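Local coordinates for protein carboxypeptidase A inhibitor (Ascaris suum, PDB 3FJU) that inhibits carboxypeptidase A, acting as a secreted metalloprotease inhibitor of the I44 family, at residues 14-26 with 39-51. Sequence-based numbering, arbitrary orientation.
Sequences EKCVQKNKICSTI and IPCKSNNDCQVWA
Both hydrogens of the Asn20 amide are spent on the facing loop: ND2 donates to Pro40 O and to Asp46 O, each at 2.9 Å. The two bonds differ in shape. Pro40 O is met nearly head-on (C=O...N 165°), although the N-H of Asn20 points somewhat off line, whereas the straighter bond to Asp46 O (162° at the hydrogen) arrives with ND2 tilted from the carbonyl plane. Both acceptors lie close to the plane of the amide, which is thereby fixed in its rotation. CG of Asn20 stands between the backbone N and carbonyl carbon (chi1 63°), a position from which this buried amide bridges the two ends of a bend.

Apolar groups close round it. Ile39 comes from the opposite direction, its CD1 3.5 Å from Asn20 CG, while Val17 lays CG1 against Ile39 and CG2 against Pro40 CD. Ile22 CD1 reaches Cys41 CA at 3.8 Å, and Ile22 CG2 lies beside Asp46 OD1. The other carboxylate oxygen, OD2, accepts from Lys42 N on its anti lone pair and from Ser43 N above the carboxylate plane, linking Asp46 back to the start of the same turn. Ser24 OG rests on the Pro40 ring, 3.4 Å from CG, and Ile29 of helix 26-36 also packs against Pro40. Farther out toward solvent, Lys19 CD approaches Trp50 CZ2, and a water joins Glu14 OE2 to Lys42 NZ.

Asn20 lies in the connection between strands 15-17 and 22-24, where Lys21 and Ile22 both face Val17 in a G1 beta bulge. With Val17, Ile22 and Ser24 it joins this hairpin to the disulfide-tied loop between helix 26-36 and strand 55-57, in a small, disulfide-rich inhibitor fold.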
loop_
_atom_site.group_PDB
_atom_site.type_symbol
_atom_site.label_atom_id
_atom_site.label_comp_id
_atom_site.label_asym_id
_atom_site.label_seq_id
_atom_site.Cartn_x
_atom_site.Cartn_y
_atom_site.Cartn_z
ATOM N N GLU B 14 -0.545 12.406 -35.605
ATOM C CA GLU B 14 -0.974 11.620 -34.441
ATOM C C GLU B 14 -1.653 10.341 -34.898
ATOM O O GLU B 14 -2.103 10.235 -36.053
ATOM C CB GLU B 14 -1.889 12.457 -33.538
ATOM C CG GLU B 14 -1.124 13.564 -32.808
ATOM C CD GLU B 14 -1.991 14.428 -31.929
ATOM O OE1 GLU B 14 -3.184 14.097 -31.775
ATOM O OE2 GLU B 14 -1.467 15.444 -31.399
ATOM N N LYS B 15 -1.679 9.347 -34.013
ATOM C CA LYS B 15 -2.342 8.083 -34.331
ATOM C C LYS B 15 -3.607 7.903 -33.493
ATOM O O LYS B 15 -3.724 8.468 -32.400
ATOM C CB LYS B 15 -1.387 6.900 -34.158
ATOM C CG LYS B 15 -0.048 7.023 -34.891
ATOM C CD LYS B 15 -0.192 7.266 -36.405
ATOM C CE LYS B 15 1.183 7.259 -37.095
ATOM N NZ LYS B 15 1.092 7.370 -38.601
ATOM N N CYS B 16 -4.544 7.115 -34.021
ATOM C CA CYS B 16 -5.764 6.764 -33.306
ATOM C C CYS B 16 -5.521 5.606 -32.336
ATOM O O CYS B 16 -5.155 4.491 -32.745
ATOM C CB CYS B 16 -6.885 6.403 -34.274
ATOM S SG CYS B 16 -8.493 6.379 -33.444
ATOM N N VAL B 17 -5.700 5.885 -31.050
ATOM C CA VAL B 17 -5.616 4.842 -30.033
ATOM C C VAL B 17 -6.923 4.043 -30.078
ATOM O O VAL B 17 -8.000 4.568 -29.771
ATOM C CB VAL B 17 -5.352 5.436 -28.629
ATOM C CG1 VAL B 17 -5.240 4.316 -27.583
ATOM C CG2 VAL B 17 -4.050 6.263 -28.643
ATOM N N GLN B 18 -6.838 2.767 -30.444
ATOM C CA GLN B 18 -8.071 2.012 -30.675
ATOM C C GLN B 18 -8.861 1.677 -29.420
ATOM O O GLN B 18 -10.092 1.609 -29.472
ATOM C CB GLN B 18 -7.819 0.770 -31.524
ATOM C CG GLN B 18 -7.552 1.091 -33.009
ATOM C CD GLN B 18 -8.729 1.745 -33.726
ATOM O OE1 GLN B 18 -9.895 1.470 -33.433
ATOM N NE2 GLN B 18 -8.422 2.630 -34.664
ATOM N N LYS B 19 -8.172 1.508 -28.295
ATOM C CA LYS B 19 -8.859 1.140 -27.065
ATOM C C LYS B 19 -9.863 2.219 -26.625
ATOM O O LYS B 19 -11.012 1.904 -26.263
ATOM C CB LYS B 19 -7.853 0.815 -25.958
ATOM C CG LYS B 19 -8.337 -0.229 -24.992
ATOM C CD LYS B 19 -7.268 -0.669 -24.001
ATOM C CE LYS B 19 -6.393 -1.793 -24.523
ATOM N NZ LYS B 19 -5.695 -2.499 -23.402
ATOM N N ASN B 20 -9.453 3.487 -26.698
ATOM C CA ASN B 20 -10.313 4.598 -26.270
ATOM C C ASN B 20 -10.725 5.598 -27.363
ATOM O O ASN B 20 -11.390 6.579 -27.081
ATOM C CB ASN B 20 -9.744 5.309 -25.023
ATOM C CG ASN B 20 -8.377 5.958 -25.272
ATOM O OD1 ASN B 20 -7.771 5.780 -26.332
ATOM N ND2 ASN B 20 -7.882 6.695 -24.279
ATOM N N LYS B 21 -10.299 5.343 -28.599
ATOM C CA LYS B 21 -10.704 6.137 -29.780
ATOM C C LYS B 21 -10.358 7.620 -29.650
ATOM O O LYS B 21 -11.188 8.512 -29.871
ATOM C CB LYS B 21 -12.196 5.935 -30.104
ATOM C CG LYS B 21 -12.548 4.486 -30.392
ATOM C CD LYS B 21 -11.855 3.975 -31.637
ATOM C CE LYS B 21 -12.459 2.652 -32.079
ATOM N NZ LYS B 21 -11.839 1.477 -31.411
ATOM N N ILE B 22 -9.124 7.877 -29.247
ATOM C CA ILE B 22 -8.620 9.239 -29.223
ATOM C C ILE B 22 -7.290 9.308 -29.953
ATOM O O ILE B 22 -6.545 8.321 -30.052
ATOM C CB ILE B 22 -8.456 9.833 -27.789
ATOM C CG1 ILE B 22 -7.257 9.203 -27.057
ATOM C CG2 ILE B 22 -9.758 9.691 -26.985
ATOM C CD1 ILE B 22 -6.728 10.032 -25.870
ATOM N N CYS B 23 -7.013 10.499 -30.466
ATOM C CA CYS B 23 -5.750 10.775 -31.132
ATOM C C CYS B 23 -4.668 11.050 -30.099
ATOM O O CYS B 23 -4.917 11.691 -29.060
ATOM C CB CYS B 23 -5.920 11.991 -32.040
ATOM S SG CYS B 23 -7.077 11.731 -33.375
ATOM N N SER B 24 -3.464 10.562 -30.377
ATOM C CA SER B 24 -2.313 10.773 -29.503
ATOM C C SER B 24 -1.034 10.708 -30.333
ATOM O O SER B 24 -0.991 10.047 -31.379
ATOM C CB SER B 24 -2.265 9.697 -28.412
ATOM O OG SER B 24 -1.047 9.764 -27.703
ATOM N N THR B 25 0.006 11.389 -29.859
ATOM C CA THR B 25 1.309 11.285 -30.498
ATOM C C THR B 25 1.871 9.888 -30.282
ATOM O O THR B 25 1.533 9.185 -29.298
ATOM C CB THR B 25 2.318 12.324 -29.952
ATOM O OG1 THR B 25 2.561 12.084 -28.559
ATOM C CG2 THR B 25 1.790 13.724 -30.142
ATOM N N ILE B 26 2.710 9.465 -31.212
ATOM C CA ILE B 26 3.418 8.214 -31.034
ATOM C C ILE B 26 4.246 8.231 -29.740
ATOM O O ILE B 26 4.304 7.216 -29.021
ATOM C CB ILE B 26 4.267 7.859 -32.264
ATOM C CG1 ILE B 26 3.353 7.493 -33.429
ATOM C CG2 ILE B 26 5.213 6.699 -31.954
ATOM C CD1 ILE B 26 4.048 7.599 -34.816
ATOM N N ILE B 39 -2.684 3.157 -21.813
ATOM C CA ILE B 39 -2.943 4.018 -22.973
ATOM C C ILE B 39 -2.985 5.481 -22.560
ATOM O O ILE B 39 -3.190 5.793 -21.383
ATOM C CB ILE B 39 -4.277 3.633 -23.677
ATOM C CG1 ILE B 39 -5.482 3.872 -22.741
ATOM C CG2 ILE B 39 -4.188 2.179 -24.211
ATOM C CD1 ILE B 39 -6.872 3.481 -23.315
ATOM N N PRO B 40 -2.776 6.393 -23.524
ATOM C CA PRO B 40 -2.872 7.821 -23.230
ATOM C C PRO B 40 -4.305 8.287 -23.032
ATOM O O PRO B 40 -5.264 7.627 -23.459
ATOM C CB PRO B 40 -2.332 8.486 -24.509
ATOM C CG PRO B 40 -1.668 7.438 -25.262
ATOM C CD PRO B 40 -2.379 6.167 -24.920
ATOM N N CYS B 41 -4.430 9.464 -22.434
ATOM C CA CYS B 41 -5.714 10.092 -22.220
ATOM C C CYS B 41 -5.503 11.594 -22.090
ATOM O O CYS B 41 -4.393 12.063 -21.787
ATOM C CB CYS B 41 -6.365 9.555 -20.947
ATOM S SG CYS B 41 -5.235 9.601 -19.505
ATOM N N LYS B 42 -6.588 12.335 -22.291
ATOM C CA LYS B 42 -6.614 13.779 -22.070
ATOM C C LYS B 42 -7.390 14.123 -20.812
ATOM O O LYS B 42 -7.085 15.126 -20.153
ATOM C CB LYS B 42 -7.223 14.484 -23.283
ATOM C CG LYS B 42 -6.530 14.208 -24.604
ATOM C CD LYS B 42 -5.137 14.796 -24.660
ATOM C CE LYS B 42 -4.774 15.150 -26.103
ATOM N NZ LYS B 42 -3.315 15.047 -26.301
ATOM N N SER B 43 -8.393 13.298 -20.491
ATOM C CA SER B 43 -9.155 13.435 -19.245
ATOM C C SER B 43 -9.665 12.084 -18.772
ATOM O O SER B 43 -9.549 11.090 -19.495
ATOM C CB SER B 43 -10.342 14.391 -19.435
ATOM O OG SER B 43 -11.346 13.805 -20.240
ATOM N N ASN B 44 -10.260 12.053 -17.576
ATOM C CA ASN B 44 -10.803 10.808 -17.000
ATOM C C ASN B 44 -11.770 10.093 -17.943
ATOM O O ASN B 44 -11.846 8.863 -17.963
ATOM C CB ASN B 44 -11.510 11.052 -15.650
ATOM C CG ASN B 44 -10.541 11.318 -14.496
ATOM O OD1 ASN B 44 -9.337 11.202 -14.639
ATOM N ND2 ASN B 44 -11.084 11.719 -13.355
ATOM N N ASN B 45 -12.517 10.878 -18.722
ATOM C CA ASN B 45 -13.486 10.336 -19.668
ATOM C C ASN B 45 -12.854 9.374 -20.691
ATOM O O ASN B 45 -13.490 8.421 -21.129
ATOM C CB ASN B 45 -14.200 11.503 -20.348
ATOM C CG ASN B 45 -15.448 11.087 -21.092
ATOM O OD1 ASN B 45 -16.391 10.532 -20.525
ATOM N ND2 ASN B 45 -15.474 11.407 -22.370
ATOM N N ASP B 46 -11.585 9.596 -21.023
ATOM C CA ASP B 46 -10.868 8.738 -21.968
ATOM C C ASP B 46 -10.401 7.410 -21.351
ATOM O O ASP B 46 -9.752 6.604 -22.027
ATOM C CB ASP B 46 -9.680 9.495 -22.562
ATOM C CG ASP B 46 -10.072 10.836 -23.149
ATOM O OD1 ASP B 46 -11.152 10.906 -23.767
ATOM O OD2 ASP B 46 -9.302 11.807 -22.986
ATOM N N CYS B 47 -10.745 7.174 -20.086
ATOM C CA CYS B 47 -10.301 5.954 -19.386
ATOM C C CYS B 47 -11.461 5.027 -18.956
ATOM O O CYS B 47 -11.277 4.082 -18.171
ATOM C CB CYS B 47 -9.420 6.340 -18.185
ATOM S SG CYS B 47 -7.904 7.231 -18.618
ATOM N N GLN B 48 -12.637 5.254 -19.528
ATOM C CA GLN B 48 -13.879 4.585 -19.097
ATOM C C GLN B 48 -14.049 3.133 -19.574
ATOM O O GLN B 48 -14.998 2.450 -19.158
ATOM C CB GLN B 48 -15.102 5.433 -19.522
ATOM C CG GLN B 48 -15.359 5.407 -21.042
ATOM C CD GLN B 48 -16.568 6.242 -21.479
ATOM O OE1 GLN B 48 -17.708 5.952 -21.095
ATOM N NE2 GLN B 48 -16.323 7.271 -22.299
ATOM N N VAL B 49 -13.146 2.642 -20.425
ATOM C CA VAL B 49 -13.351 1.317 -21.039
ATOM C C VAL B 49 -13.209 0.195 -20.032
ATOM O O VAL B 49 -13.631 -0.931 -20.299
ATOM C CB VAL B 49 -12.449 1.038 -22.264
ATOM C CG1 VAL B 49 -12.972 1.793 -23.479
ATOM C CG2 VAL B 49 -11.009 1.371 -21.975
ATOM N N TRP B 50 -12.591 0.488 -18.889
ATOM C CA TRP B 50 -12.479 -0.518 -17.833
ATOM C C TRP B 50 -13.651 -0.385 -16.872
ATOM O O TRP B 50 -13.914 0.698 -16.330
ATOM C CB TRP B 50 -11.164 -0.372 -17.061
ATOM C CG TRP B 50 -9.939 -0.642 -17.882
ATOM C CD1 TRP B 50 -9.297 -1.838 -18.016
ATOM C CD2 TRP B 50 -9.187 0.309 -18.651
ATOM N NE1 TRP B 50 -8.194 -1.703 -18.829
ATOM C CE2 TRP B 50 -8.107 -0.394 -19.239
ATOM C CE3 TRP B 50 -9.324 1.685 -18.900
ATOM C CZ2 TRP B 50 -7.167 0.232 -20.062
ATOM C CZ3 TRP B 50 -8.384 2.308 -19.718
ATOM C CH2 TRP B 50 -7.326 1.576 -20.289
ATOM N N ALA B 51 -14.349 -1.490 -16.653
ATOM C CA ALA B 51 -15.379 -1.547 -15.619
ATOM C C ALA B 51 -14.802 -1.190 -14.239
ATOM O O ALA B 51 -15.464 -0.536 -13.422
ATOM C CB ALA B 51 -15.968 -2.906 -15.584
HETATM O O HOH W 1 -2.000 15.437 -28.581
#